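Local coordinates for DCN1-like protein 3 (Homo sapiens, PDB 4GBA) that promotes cullin neddylation by helping transfer NEDD8 from N-terminally acetylated NEDD8-conjugating E2 enzymes to cullin-RBX complexes, at residues Leu8-Phe12 with Phe59-Phe65; Leu46-Lys50 with Leu86-Ala90; Leu125-Phe130 with Trp160-Leu164. All blocks are in the same frame, centred on the assembly; numbering follows the deposited sequence.

Contact 1: Leu8-Phe12 with Phe59-Phe65; sequences LEELF and FTRKEFF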
ATOM      1  N   LEU A   8     -20.403  11.546 -13.945  1.00 46.57           N
ATOM      2  CA  LEU A   8     -19.516  11.479 -12.788  1.00 47.81           C
ATOM      3  C   LEU A   8     -20.267  11.794 -11.501  1.00 48.18           C
ATOM      4  O   LEU A   8     -20.103  11.107 -10.492  1.00 45.06           O
ATOM      5  CB  LEU A   8     -18.319  12.412 -12.954  1.00 41.17           C
ATOM      6  CG  LEU A   8     -17.130  12.099 -12.038  1.00 42.70           C
ATOM      7  CD1 LEU A   8     -16.916  10.607 -11.950  1.00 40.26           C
ATOM      8  CD2 LEU A   8     -15.857  12.791 -12.523  1.00 41.75           C
ATOM      9  N   GLU A   9     -21.101  12.827 -11.543  1.00 49.61           N
ATOM     10  CA  GLU A   9     -21.953  13.150 -10.405  1.00 47.96           C
ATOM     11  C   GLU A   9     -22.891  12.001 -10.027  1.00 49.48           C
ATOM     12  O   GLU A   9     -23.047  11.692  -8.849  1.00 48.34           O
ATOM     13  CB  GLU A   9     -22.773  14.404 -10.686  1.00 50.15           C
ATOM     14  CG  GLU A   9     -23.581  14.854  -9.487  1.00 55.28           C
ATOM     15  CD  GLU A   9     -22.701  15.397  -8.370  1.00 56.97           C
ATOM     16  OE1 GLU A   9     -23.029  15.161  -7.183  1.00 60.46           O
ATOM     17  OE2 GLU A   9     -21.687  16.062  -8.684  1.00 53.46           O
ATOM     18  N   GLU A  10     -23.532  11.376 -11.015  1.00 48.28           N
ATOM     19  CA  GLU A  10     -24.400  10.234 -10.713  1.00 49.93           C
ATOM     20  C   GLU A  10     -23.590   9.053 -10.152  1.00 48.64           C
ATOM     21  O   GLU A  10     -24.039   8.349  -9.247  1.00 47.13           O
ATOM     22  CB  GLU A  10     -25.210   9.800 -11.942  1.00 47.60           C
ATOM     23  N   LEU A  11     -22.394   8.848 -10.696  1.00 45.64           N
ATOM     24  CA  LEU A  11     -21.519   7.781 -10.234  1.00 45.58           C
ATOM     25  C   LEU A  11     -21.107   8.016  -8.794  1.00 45.75           C
ATOM     26  O   LEU A  11     -21.198   7.115  -7.962  1.00 47.47           O
ATOM     27  CB  LEU A  11     -20.278   7.688 -11.109  1.00 44.86           C
ATOM     28  CG  LEU A  11     -19.382   6.491 -10.818  1.00 41.59           C
ATOM     29  CD1 LEU A  11     -20.164   5.199 -11.008  1.00 38.82           C
ATOM     30  CD2 LEU A  11     -18.167   6.537 -11.730  1.00 40.24           C
ATOM     31  N   PHE A  12     -20.661   9.232  -8.498  1.00 43.04           N
ATOM     32  CA  PHE A  12     -20.314   9.583  -7.131  1.00 44.29           C
ATOM     33  C   PHE A  12     -21.488   9.381  -6.190  1.00 43.63           C
ATOM     34  O   PHE A  12     -21.341   8.796  -5.124  1.00 45.68           O
ATOM     35  CB  PHE A  12     -19.813  11.030  -7.032  1.00 44.09           C
ATOM     36  CG  PHE A  12     -19.362  11.423  -5.641  1.00 45.94           C
ATOM     37  CD1 PHE A  12     -18.217  10.864  -5.082  1.00 41.18           C
ATOM     38  CD2 PHE A  12     -20.082  12.348  -4.894  1.00 43.66           C
ATOM     39  CE1 PHE A  12     -17.799  11.225  -3.809  1.00 39.52           C
ATOM     40  CE2 PHE A  12     -19.666  12.709  -3.623  1.00 42.04           C
ATOM     41  CZ  PHE A  12     -18.523  12.147  -3.083  1.00 39.43           C
ATOM     42  N   PHE A  59     -12.943   8.057  -0.086  1.00 36.73           N
ATOM     43  CA  PHE A  59     -12.636   9.006  -1.157  1.00 36.87           C
ATOM     44  C   PHE A  59     -13.516  10.218  -0.918  1.00 39.31           C
ATOM     45  O   PHE A  59     -14.736  10.113  -1.016  1.00 39.74           O
ATOM     46  CB  PHE A  59     -13.011   8.459  -2.535  1.00 31.85           C
ATOM     47  CG  PHE A  59     -12.233   7.250  -2.967  1.00 34.31           C
ATOM     48  CD1 PHE A  59     -10.886   7.128  -2.681  1.00 33.16           C
ATOM     49  CD2 PHE A  59     -12.861   6.228  -3.684  1.00 36.06           C
ATOM     50  CE1 PHE A  59     -10.165   6.021  -3.102  1.00 29.57           C
ATOM     51  CE2 PHE A  59     -12.152   5.110  -4.104  1.00 32.87           C
ATOM     52  CZ  PHE A  59     -10.795   5.011  -3.811  1.00 31.82           C
ATOM     53  N   THR A  60     -12.927  11.368  -0.605  1.00 39.73           N
ATOM     54  CA  THR A  60     -13.723  12.595  -0.530  1.00 42.11           C
ATOM     55  C   THR A  60     -14.240  12.939  -1.925  1.00 40.15           C
ATOM     56  O   THR A  60     -13.687  12.488  -2.934  1.00 35.85           O
ATOM     57  CB  THR A  60     -12.897  13.795  -0.010  1.00 39.70           C
ATOM     58  OG1 THR A  60     -11.898  14.133  -0.976  1.00 35.91           O
ATOM     59  CG2 THR A  60     -12.229  13.460   1.322  1.00 35.54           C
ATOM     60  N   ARG A  61     -15.294  13.742  -1.986  1.00 40.44           N
ATOM     61  CA  ARG A  61     -15.779  14.231  -3.273  1.00 38.03           C
ATOM     62  C   ARG A  61     -14.647  14.712  -4.193  1.00 39.46           C
ATOM     63  O   ARG A  61     -14.609  14.342  -5.361  1.00 44.04           O
ATOM     64  CB  ARG A  61     -16.802  15.343  -3.074  1.00 42.99           C
ATOM     65  CG  ARG A  61     -17.198  16.024  -4.367  1.00 44.70           C
ATOM     66  CD  ARG A  61     -18.303  17.046  -4.163  1.00 46.47           C
ATOM     67  NE  ARG A  61     -19.051  17.249  -5.399  1.00 57.32           N
ATOM     68  CZ  ARG A  61     -20.215  16.662  -5.674  1.00 58.25           C
ATOM     69  NH1 ARG A  61     -20.791  15.850  -4.790  1.00 51.84           N
ATOM     70  NH2 ARG A  61     -20.814  16.903  -6.833  1.00 60.73           N
ATOM     71  N   LYS A  62     -13.725  15.524  -3.672  1.00 37.84           N
ATOM     72  CA  LYS A  62     -12.634  16.055  -4.481  1.00 37.73           C
ATOM     73  C   LYS A  62     -11.655  15.000  -4.993  1.00 40.18           C
ATOM     74  O   LYS A  62     -11.185  15.074  -6.134  1.00 41.56           O
ATOM     75  CB  LYS A  62     -11.849  17.129  -3.719  1.00 47.30           C
ATOM     76  CG  LYS A  62     -10.827  17.843  -4.607  1.00 43.25           C
ATOM     77  CD  LYS A  62      -9.939  18.795  -3.829  1.00 46.32           C
ATOM     78  CE  LYS A  62      -8.830  19.346  -4.717  1.00 45.05           C
ATOM     79  NZ  LYS A  62      -9.384  20.070  -5.909  1.00 52.00           N
ATOM     80  N   GLU A  63     -11.319  14.039  -4.140  1.00 40.14           N
ATOM     81  CA  GLU A  63     -10.430  12.943  -4.530  1.00 42.39           C
ATOM     82  C   GLU A  63     -11.064  12.136  -5.660  1.00 38.94           C
ATOM     83  O   GLU A  63     -10.426  11.826  -6.668  1.00 36.15           O
ATOM     84  CB  GLU A  63     -10.122  12.036  -3.323  1.00 38.97           C
ATOM     85  CG  GLU A  63      -9.219  12.695  -2.274  1.00 34.18           C
ATOM     86  CD  GLU A  63      -9.301  12.045  -0.881  1.00 40.89           C
ATOM     87  OE1 GLU A  63     -10.068  11.072  -0.678  1.00 40.74           O
ATOM     88  OE2 GLU A  63      -8.584  12.521   0.027  1.00 41.59           O
ATOM     89  N   PHE A  64     -12.338  11.812  -5.487  1.00 38.56           N
ATOM     90  CA  PHE A  64     -13.043  11.006  -6.455  1.00 38.50           C
ATOM     91  C   PHE A  64     -13.130  11.744  -7.803  1.00 39.37           C
ATOM     92  O   PHE A  64     -12.783  11.196  -8.858  1.00 35.47           O
ATOM     93  CB  PHE A  64     -14.427  10.623  -5.921  1.00 35.46           C
ATOM     94  CG  PHE A  64     -15.105   9.568  -6.733  1.00 39.14           C
ATOM     95  CD1 PHE A  64     -14.809   8.226  -6.535  1.00 37.01           C
ATOM     96  CD2 PHE A  64     -16.026   9.915  -7.720  1.00 42.30           C
ATOM     97  CE1 PHE A  64     -15.433   7.239  -7.298  1.00 37.33           C
ATOM     98  CE2 PHE A  64     -16.653   8.936  -8.482  1.00 42.36           C
ATOM     99  CZ  PHE A  64     -16.354   7.593  -8.263  1.00 38.37           C
ATOM    100  N   PHE A  65     -13.572  12.993  -7.767  1.00 37.34           N
ATOM    101  CA  PHE A  65     -13.654  13.788  -8.989  1.00 39.16           C
ATOM    102  C   PHE A  65     -12.299  14.045  -9.652  1.00 41.83           C
ATOM    103  O   PHE A  65     -12.151  13.853 -10.859  1.00 43.97           O
ATOM    104  CB  PHE A  65     -14.387  15.103  -8.727  1.00 43.13           C
ATOM    105  CG  PHE A  65     -15.877  14.977  -8.803  1.00 44.86           C
ATOM    106  CD1 PHE A  65     -16.579  15.517  -9.876  1.00 40.11           C
ATOM    107  CD2 PHE A  65     -16.578  14.288  -7.821  1.00 39.42           C
ATOM    108  CE1 PHE A  65     -17.958  15.392  -9.952  1.00 40.80           C
ATOM    109  CE2 PHE A  65     -17.954  14.155  -7.895  1.00 42.01           C
ATOM    110  CZ  PHE A  65     -18.647  14.707  -8.959  1.00 42.96           C
TER

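Contact 2: Leu46-Lys50 with Leu86-Ala90; sequences LLAWK and LLTEA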
ATOM      1  N   LEU A  46      -3.684   0.999  -6.422  1.00 31.41           N
ATOM      2  CA  LEU A  46      -3.382   1.907  -7.553  1.00 32.62           C
ATOM      3  C   LEU A  46      -4.436   3.003  -7.712  1.00 32.11           C
ATOM      4  O   LEU A  46      -4.104   4.164  -7.914  1.00 31.31           O
ATOM      5  CB  LEU A  46      -3.242   1.141  -8.865  1.00 29.60           C
ATOM      6  CG  LEU A  46      -2.090   0.146  -8.949  1.00 32.36           C
ATOM      7  CD1 LEU A  46      -1.933  -0.394 -10.378  1.00 35.88           C
ATOM      8  CD2 LEU A  46      -0.819   0.807  -8.491  1.00 32.65           C
ATOM      9  N   LEU A  47      -5.704   2.626  -7.603  1.00 31.02           N
ATOM     10  CA  LEU A  47      -6.806   3.580  -7.650  1.00 28.11           C
ATOM     11  C   LEU A  47      -6.671   4.631  -6.559  1.00 29.67           C
ATOM     12  O   LEU A  47      -6.722   5.824  -6.844  1.00 34.66           O
ATOM     13  CB  LEU A  47      -8.140   2.845  -7.502  1.00 28.32           C
ATOM     14  CG  LEU A  47      -9.331   3.229  -8.375  1.00 36.66           C
ATOM     15  CD1 LEU A  47      -8.907   3.525  -9.831  1.00 30.42           C
ATOM     16  CD2 LEU A  47     -10.413   2.125  -8.319  1.00 33.51           C
ATOM     17  N   ALA A  48      -6.506   4.192  -5.309  1.00 29.37           N
ATOM     18  CA  ALA A  48      -6.334   5.103  -4.183  1.00 28.06           C
ATOM     19  C   ALA A  48      -5.134   6.029  -4.427  1.00 31.97           C
ATOM     20  O   ALA A  48      -5.180   7.218  -4.120  1.00 30.96           O
ATOM     21  CB  ALA A  48      -6.154   4.317  -2.863  1.00 28.27           C
ATOM     22  N   TRP A  49      -4.060   5.463  -4.971  1.00 30.69           N
ATOM     23  CA  TRP A  49      -2.886   6.232  -5.348  1.00 32.64           C
ATOM     24  C   TRP A  49      -3.257   7.338  -6.361  1.00 33.75           C
ATOM     25  O   TRP A  49      -3.057   8.522  -6.093  1.00 29.89           O
ATOM     26  CB  TRP A  49      -1.807   5.283  -5.892  1.00 31.95           C
ATOM     27  CG  TRP A  49      -0.608   5.960  -6.554  1.00 36.17           C
ATOM     28  CD1 TRP A  49       0.181   6.940  -6.025  1.00 32.17           C
ATOM     29  CD2 TRP A  49      -0.060   5.660  -7.851  1.00 34.00           C
ATOM     30  NE1 TRP A  49       1.186   7.271  -6.905  1.00 31.18           N
ATOM     31  CE2 TRP A  49       1.060   6.506  -8.034  1.00 36.92           C
ATOM     32  CE3 TRP A  49      -0.410   4.764  -8.873  1.00 32.49           C
ATOM     33  CZ2 TRP A  49       1.832   6.486  -9.205  1.00 37.62           C
ATOM     34  CZ3 TRP A  49       0.358   4.741 -10.038  1.00 39.29           C
ATOM     35  CH2 TRP A  49       1.467   5.601 -10.193  1.00 42.07           C
ATOM     36  N   LYS A  50      -3.821   6.937  -7.501  1.00 31.37           N
ATOM     37  CA  LYS A  50      -4.326   7.869  -8.523  1.00 33.30           C
ATOM     38  C   LYS A  50      -5.294   8.937  -7.981  1.00 35.86           C
ATOM     39  O   LYS A  50      -5.269  10.084  -8.426  1.00 32.88           O
ATOM     40  CB  LYS A  50      -5.001   7.088  -9.651  1.00 32.70           C
ATOM     41  CG  LYS A  50      -4.305   7.205 -10.956  1.00 41.29           C
ATOM     42  CD  LYS A  50      -2.856   6.848 -10.828  1.00 41.96           C
ATOM     43  CE  LYS A  50      -2.128   7.165 -12.125  1.00 41.42           C
ATOM     44  NZ  LYS A  50      -2.445   8.543 -12.540  1.00 38.22           N
ATOM     45  N   LEU A  86      -2.860   1.440 -15.823  1.00 41.30           N
ATOM     46  CA  LEU A  86      -2.475   1.787 -14.457  1.00 41.58           C
ATOM     47  C   LEU A  86      -1.397   0.827 -13.986  1.00 41.69           C
ATOM     48  O   LEU A  86      -0.392   1.246 -13.405  1.00 39.66           O
ATOM     49  CB  LEU A  86      -3.674   1.726 -13.515  1.00 38.62           C
ATOM     50  CG  LEU A  86      -4.483   3.018 -13.437  1.00 46.68           C
ATOM     51  CD1 LEU A  86      -5.690   2.858 -12.520  1.00 41.92           C
ATOM     52  CD2 LEU A  86      -3.600   4.183 -12.976  1.00 41.35           C
ATOM     53  N   LEU A  87      -1.606  -0.460 -14.254  1.00 37.52           N
ATOM     54  CA  LEU A  87      -0.630  -1.480 -13.895  1.00 40.71           C
ATOM     55  C   LEU A  87       0.714  -1.171 -14.554  1.00 42.88           C
ATOM     56  O   LEU A  87       1.765  -1.257 -13.921  1.00 41.10           O
ATOM     57  CB  LEU A  87      -1.119  -2.878 -14.300  1.00 34.24           C
ATOM     58  CG  LEU A  87      -2.257  -3.499 -13.472  1.00 39.46           C
ATOM     59  CD1 LEU A  87      -2.900  -4.667 -14.206  1.00 35.67           C
ATOM     60  CD2 LEU A  87      -1.757  -3.942 -12.114  1.00 38.16           C
ATOM     61  N   THR A  88       0.665  -0.807 -15.831  1.00 42.19           N
ATOM     62  CA  THR A  88       1.867  -0.463 -16.578  1.00 41.62           C
ATOM     63  C   THR A  88       2.543   0.768 -16.006  1.00 38.41           C
ATOM     64  O   THR A  88       3.757   0.782 -15.816  1.00 42.42           O
ATOM     65  CB  THR A  88       1.552  -0.255 -18.074  1.00 43.38           C
ATOM     66  OG1 THR A  88       1.353  -1.534 -18.678  1.00 45.40           O
ATOM     67  CG2 THR A  88       2.694   0.441 -18.786  1.00 42.48           C
ATOM     68  N   GLU A  89       1.753   1.798 -15.731  1.00 39.71           N
ATOM     69  CA  GLU A  89       2.269   3.037 -15.140  1.00 42.44           C
ATOM     70  C   GLU A  89       3.052   2.758 -13.857  1.00 44.51           C
ATOM     71  O   GLU A  89       4.158   3.269 -13.667  1.00 45.47           O
ATOM     72  CB  GLU A  89       1.105   3.972 -14.831  1.00 41.96           C
ATOM     73  CG  GLU A  89       1.474   5.416 -14.562  1.00 40.22           C
ATOM     74  CD  GLU A  89       0.239   6.297 -14.433  1.00 46.26           C
ATOM     75  OE1 GLU A  89      -0.861   5.851 -14.827  1.00 49.52           O
ATOM     76  OE2 GLU A  89       0.356   7.433 -13.936  1.00 48.51           O
ATOM     77  N   ALA A  90       2.473   1.932 -12.987  1.00 41.81           N
ATOM     78  CA  ALA A  90       3.050   1.638 -11.675  1.00 39.88           C
ATOM     79  C   ALA A  90       4.354   0.850 -11.758  1.00 43.07           C
ATOM     80  O   ALA A  90       5.041   0.679 -10.756  1.00 43.84           O
ATOM     81  CB  ALA A  90       2.043   0.903 -10.802  1.00 41.16           C
TER

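Contact 3: Leu125-Phe130 with Trp160-Leu164; sequences LWKLVF and WNMFL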
ATOM      1  N   LEU A 125       0.818  -4.150   3.343  1.00 35.50           N
ATOM      2  CA  LEU A 125       1.096  -3.102   2.354  1.00 35.92           C
ATOM      3  C   LEU A 125       2.415  -3.328   1.628  1.00 35.11           C
ATOM      4  O   LEU A 125       2.519  -3.081   0.436  1.00 34.37           O
ATOM      5  CB  LEU A 125       1.072  -1.729   3.002  1.00 34.54           C
ATOM      6  CG  LEU A 125      -0.337  -1.271   3.358  1.00 35.31           C
ATOM      7  CD1 LEU A 125      -0.309   0.110   3.987  1.00 38.69           C
ATOM      8  CD2 LEU A 125      -1.210  -1.293   2.109  1.00 36.22           C
ATOM      9  N   TRP A 126       3.420  -3.834   2.332  1.00 36.13           N
ATOM     10  CA  TRP A 126       4.657  -4.195   1.648  1.00 37.37           C
ATOM     11  C   TRP A 126       4.426  -5.272   0.600  1.00 38.17           C
ATOM     12  O   TRP A 126       4.918  -5.157  -0.515  1.00 40.18           O
ATOM     13  CB  TRP A 126       5.727  -4.641   2.633  1.00 36.54           C
ATOM     14  CG  TRP A 126       6.717  -3.563   2.947  1.00 35.70           C
ATOM     15  CD1 TRP A 126       7.242  -2.652   2.078  1.00 35.11           C
ATOM     16  CD2 TRP A 126       7.289  -3.277   4.225  1.00 36.77           C
ATOM     17  NE1 TRP A 126       8.115  -1.821   2.730  1.00 33.77           N
ATOM     18  CE2 TRP A 126       8.164  -2.178   4.051  1.00 37.33           C
ATOM     19  CE3 TRP A 126       7.155  -3.846   5.499  1.00 34.34           C
ATOM     20  CZ2 TRP A 126       8.910  -1.640   5.112  1.00 35.42           C
ATOM     21  CZ3 TRP A 126       7.885  -3.305   6.550  1.00 36.36           C
ATOM     22  CH2 TRP A 126       8.757  -2.214   6.349  1.00 38.66           C
ATOM     23  N   LYS A 127       3.684  -6.317   0.968  1.00 37.30           N
ATOM     24  CA  LYS A 127       3.305  -7.380   0.039  1.00 35.36           C
ATOM     25  C   LYS A 127       2.534  -6.811  -1.157  1.00 36.16           C
ATOM     26  O   LYS A 127       2.826  -7.117  -2.308  1.00 35.49           O
ATOM     27  CB  LYS A 127       2.425  -8.385   0.770  1.00 36.17           C
ATOM     28  CG  LYS A 127       2.311  -9.751   0.119  1.00 43.77           C
ATOM     29  CD  LYS A 127       1.612 -10.753   1.063  1.00 48.86           C
ATOM     30  CE  LYS A 127       2.154 -10.639   2.507  1.00 54.13           C
ATOM     31  NZ  LYS A 127       1.573 -11.623   3.500  1.00 58.53           N
ATOM     32  N   LEU A 128       1.537  -5.985  -0.867  1.00 33.91           N
ATOM     33  CA  LEU A 128       0.723  -5.371  -1.898  1.00 36.49           C
ATOM     34  C   LEU A 128       1.530  -4.467  -2.862  1.00 39.38           C
ATOM     35  O   LEU A 128       1.442  -4.614  -4.089  1.00 38.46           O
ATOM     36  CB  LEU A 128      -0.444  -4.595  -1.271  1.00 34.36           C
ATOM     37  CG  LEU A 128      -1.615  -4.330  -2.224  1.00 35.52           C
ATOM     38  CD1 LEU A 128      -2.108  -5.649  -2.808  1.00 30.31           C
ATOM     39  CD2 LEU A 128      -2.738  -3.589  -1.525  1.00 30.84           C
ATOM     40  N   VAL A 129       2.318  -3.544  -2.319  1.00 35.39           N
ATOM     41  CA  VAL A 129       3.010  -2.567  -3.159  1.00 35.99           C
ATOM     42  C   VAL A 129       4.033  -3.213  -4.117  1.00 35.84           C
ATOM     43  O   VAL A 129       4.247  -2.729  -5.237  1.00 37.05           O
ATOM     44  CB  VAL A 129       3.623  -1.400  -2.316  1.00 34.51           C
ATOM     45  CG1 VAL A 129       4.854  -1.855  -1.543  1.00 33.93           C
ATOM     46  CG2 VAL A 129       3.945  -0.199  -3.205  1.00 31.33           C
ATOM     47  N   PHE A 130       4.632  -4.323  -3.695  1.00 35.24           N
ATOM     48  CA  PHE A 130       5.630  -5.008  -4.517  1.00 37.40           C
ATOM     49  C   PHE A 130       5.026  -6.048  -5.467  1.00 39.23           C
ATOM     50  O   PHE A 130       5.756  -6.809  -6.101  1.00 39.20           O
ATOM     51  CB  PHE A 130       6.708  -5.669  -3.640  1.00 37.65           C
ATOM     52  CG  PHE A 130       7.729  -4.698  -3.084  1.00 40.84           C
ATOM     53  CD1 PHE A 130       8.603  -4.021  -3.934  1.00 36.28           C
ATOM     54  CD2 PHE A 130       7.823  -4.469  -1.715  1.00 39.10           C
ATOM     55  CE1 PHE A 130       9.539  -3.134  -3.436  1.00 35.33           C
ATOM     56  CE2 PHE A 130       8.767  -3.574  -1.206  1.00 39.34           C
ATOM     57  CZ  PHE A 130       9.626  -2.909  -2.066  1.00 35.97           C
ATOM     58  N   TRP A 160      10.342   2.569   6.538  1.00 28.33           N
ATOM     59  CA  TRP A 160       9.610   2.295   5.305  1.00 31.38           C
ATOM     60  C   TRP A 160      10.379   2.881   4.107  1.00 35.73           C
ATOM     61  O   TRP A 160      10.661   2.179   3.136  1.00 34.90           O
ATOM     62  CB  TRP A 160       8.195   2.876   5.394  1.00 31.32           C
ATOM     63  CG  TRP A 160       7.371   2.706   4.144  1.00 36.74           C
ATOM     64  CD1 TRP A 160       7.312   3.563   3.068  1.00 35.15           C
ATOM     65  CD2 TRP A 160       6.477   1.625   3.842  1.00 35.81           C
ATOM     66  NE1 TRP A 160       6.449   3.073   2.119  1.00 32.68           N
ATOM     67  CE2 TRP A 160       5.922   1.884   2.564  1.00 36.52           C
ATOM     68  CE3 TRP A 160       6.083   0.467   4.528  1.00 38.10           C
ATOM     69  CZ2 TRP A 160       4.999   1.020   1.953  1.00 33.74           C
ATOM     70  CZ3 TRP A 160       5.159  -0.396   3.913  1.00 39.64           C
ATOM     71  CH2 TRP A 160       4.634  -0.109   2.641  1.00 36.25           C
ATOM     72  N   ASN A 161      10.740   4.164   4.211  1.00 35.33           N
ATOM     73  CA  ASN A 161      11.470   4.892   3.163  1.00 35.60           C
ATOM     74  C   ASN A 161      12.752   4.182   2.737  1.00 36.85           C
ATOM     75  O   ASN A 161      13.001   4.009   1.548  1.00 36.22           O
ATOM     76  CB  ASN A 161      11.772   6.334   3.621  1.00 33.96           C
ATOM     77  CG  ASN A 161      12.710   7.093   2.663  1.00 44.35           C
ATOM     78  OD1 ASN A 161      13.928   7.181   2.889  1.00 42.18           O
ATOM     79  ND2 ASN A 161      12.137   7.674   1.605  1.00 48.58           N
ATOM     80  N   MET A 162      13.560   3.760   3.709  0.86 35.52           N
ATOM     81  CA  MET A 162      14.869   3.186   3.401  1.00 33.16           C
ATOM     82  C   MET A 162      14.819   1.718   3.004  1.00 33.87           C
ATOM     83  O   MET A 162      15.773   1.210   2.406  1.00 34.38           O
ATOM     84  CB  MET A 162      15.830   3.386   4.561  1.00 33.08           C
ATOM     85  CG  MET A 162      16.007   4.844   4.938  1.00 36.30           C
ATOM     86  SD  MET A 162      17.385   5.052   6.079  1.00 36.05           S
ATOM     87  CE  MET A 162      18.771   4.465   5.098  1.00 29.57           C
ATOM     88  N   PHE A 163      13.715   1.039   3.326  1.00 33.18           N
ATOM     89  CA  PHE A 163      13.549  -0.359   2.914  1.00 35.96           C
ATOM     90  C   PHE A 163      13.660  -0.591   1.397  1.00 36.08           C
ATOM     91  O   PHE A 163      14.207  -1.604   0.952  1.00 33.80           O
ATOM     92  CB  PHE A 163      12.244  -0.952   3.428  1.00 33.77           C
ATOM     93  CG  PHE A 163      12.089  -2.406   3.089  1.00 40.07           C
ATOM     94  CD1 PHE A 163      12.836  -3.372   3.762  1.00 39.50           C
ATOM     95  CD2 PHE A 163      11.222  -2.817   2.078  1.00 33.51           C
ATOM     96  CE1 PHE A 163      12.704  -4.719   3.443  1.00 35.86           C
ATOM     97  CE2 PHE A 163      11.093  -4.157   1.763  1.00 34.38           C
ATOM     98  CZ  PHE A 163      11.834  -5.106   2.444  1.00 34.52           C
ATOM     99  N   LEU A 164      13.147   0.350   0.609  1.00 37.81           N
ATOM    100  CA  LEU A 164      13.218   0.236  -0.848  1.00 37.54           C
ATOM    101  C   LEU A 164      14.675   0.162  -1.336  1.00 36.72           C
ATOM    102  O   LEU A 164      15.030  -0.699  -2.145  1.00 39.95           O
ATOM    103  CB  LEU A 164      12.458   1.397  -1.516  1.00 40.74           C
ATOM    104  CG  LEU A 164      12.318   1.456  -3.044  1.00 38.37           C
ATOM    105  CD1 LEU A 164      11.740   0.176  -3.609  1.00 35.79           C
ATOM    106  CD2 LEU A 164      11.453   2.627  -3.434  1.00 40.75           C
TER

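Contact 1: Leu8-Phe12 with Phe59-Phe65
Phe12 lays its ring against the start of helix 61-71, with Phe12 CZ 3.5 Å from Arg61 CA and Phe12 CD1 3.6 Å from Phe64 CD2. It illustrates how two steeply crossed helices can be held by aromatic side chains: the short axes approach to 11.0 Å at 127°, a gap that Phe12, Phe64 and Phe65 fill as a cluster. Phe65 turns its edge toward the face of Phe12 in an offset edge-to-face pair, centroids 5.7 Å apart. One turn earlier, Leu8 packs on the cluster; its CG lies over the face of the Phe65 ring, a CH-pi contact 4.2 Å from the centroid, while Leu8 CD1 reaches Phe64 CE2 at 3.9 Å. At the more exposed margin, Glu9 and Arg61 form a salt bridge. Its modelled separation is too short to be trusted in detail, and the accompanying bond from Arg61 NH1 to Glu9 OE1, 3.3 Å, is weak. Thr60 and Glu63 start helix 61-71 with a capping box, Glu63 N to Thr60 OG1 (3.2 Å) and Thr60 N to Glu63 OE1 (2.9 Å). Phe12 and Phe64 also touch Ile23, whose strand 22-23 pairs with strand 59-60 in a small two-stranded sheet like that of paired EF-hands, and Phe59 extends away toward helix 25-34 and a modified residue of the bound UBE2F peptide.

Contact 2: Leu46-Lys50 with Leu86-Ala90
Leu86, on helix 76-89, opens the segment by slotting its side chain between Leu47 and Lys50 of helix 42-50: Leu86 CD1 lies 4.2 Å from Leu47 CD1, and Leu86 CD2 is 3.4 Å from the aliphatic Lys50 CE. Its carbonyl side is met by Leu46, whose CD1 approaches Leu86 O at 3.8 Å. Leu87 starts out away from helix 42-50, yet Leu87 CD2 swings back to 4.0 Å from Leu46 CD1, and the same side chain also rests on Phe42 and Arg43. Next to take part is Glu89, which points across and forms a salt bridge with Lys50, Glu89 OE2 to Lys50 NZ 3.3 Å; Lys95 gives this carboxylate a second cationic partner. Ala90 comes next, its CB fitting 3.7 Å from Leu46 CD2 and 4.3 Å from Trp49 CZ3. The indole nitrogen of Trp49 is bonded elsewhere, to Asp98 of the adjoining helix 93-107. Helix 76-89 is thus tied to the N-terminal part of the DCUN1 domain by a familiar division: leucine, alanine and indole carbon pack without any hydrogen bond between the segments, while one charged pair adds an electrostatic link beside the apolar side chains.

Contact 3: Leu125-Phe130 with Trp160-Leu164
An aromatic cluster of Trp126, Trp160 and Phe163 forms part of the core of the second pair of helix-strand-helix units in the DCUN1 domain, consistent with the EF-hand clan of the cullin-binding family. Trp126 is the filling of a sandwich. Over one face lies Trp160, its six-membered ring offset-stacked on the five-membered ring of Trp126, centroids 4.0 Å apart and planes at 15°, with Trp126 CE2 3.4 Å from Trp160 CE3. Over the opposite face comes Phe163, inclined at 51°, its CD2 3.3 Å from Trp126 NE1. That indole nitrogen is hydrogen-bonded to Tyr100 of helix 93-107, so a polar atom is accommodated within the aromatic core. Smaller contacts extend the interface at both ends: Leu125 CB meets Trp160 CH2 at 3.9 Å, and Phe130, just past the end of its helix, brings CE2 to 3.8 Å from Phe163 CE2 and CE1 to 4.0 Å from Leu164 CD1. Large rings are what the geometry calls for, because the helical axes stay 12.9 Å apart at an angle of 41°. Trp141 of helix 138-147 stacks on Phe163 and sets an edge-to-face pair with Trp126. The aromatic filling between the second helices is this protein's own version of a wider scheme: two helix-strand-helix units joined through short paired strands, here 117-118 and 154-155, are characteristic of paired EF-hands.

In the fold
From the N terminus, helix 7-13 waits until helix 61-71 for its partner, so contact 1 closes a loop around the first pair of helix-strand-helix units, holding their first and last helices together. Contact 2 opens within that loop, on helix 42-50, and closes beyond it, tying helix 76-89 to these N-terminal units: the two cross, and they touch where Phe59 CE1 lies 4.1 Å from Ala48 CA. Contact 3 follows in series, joining helices 119-129 and 157-169 of the second pair and closing the loop that holds helix 138-147 and strand 154-155; its centre is about 15 Å from contact 2's and 28 Å from contact 1's. Residues from all three contacts pack on the bound UBE2F peptide.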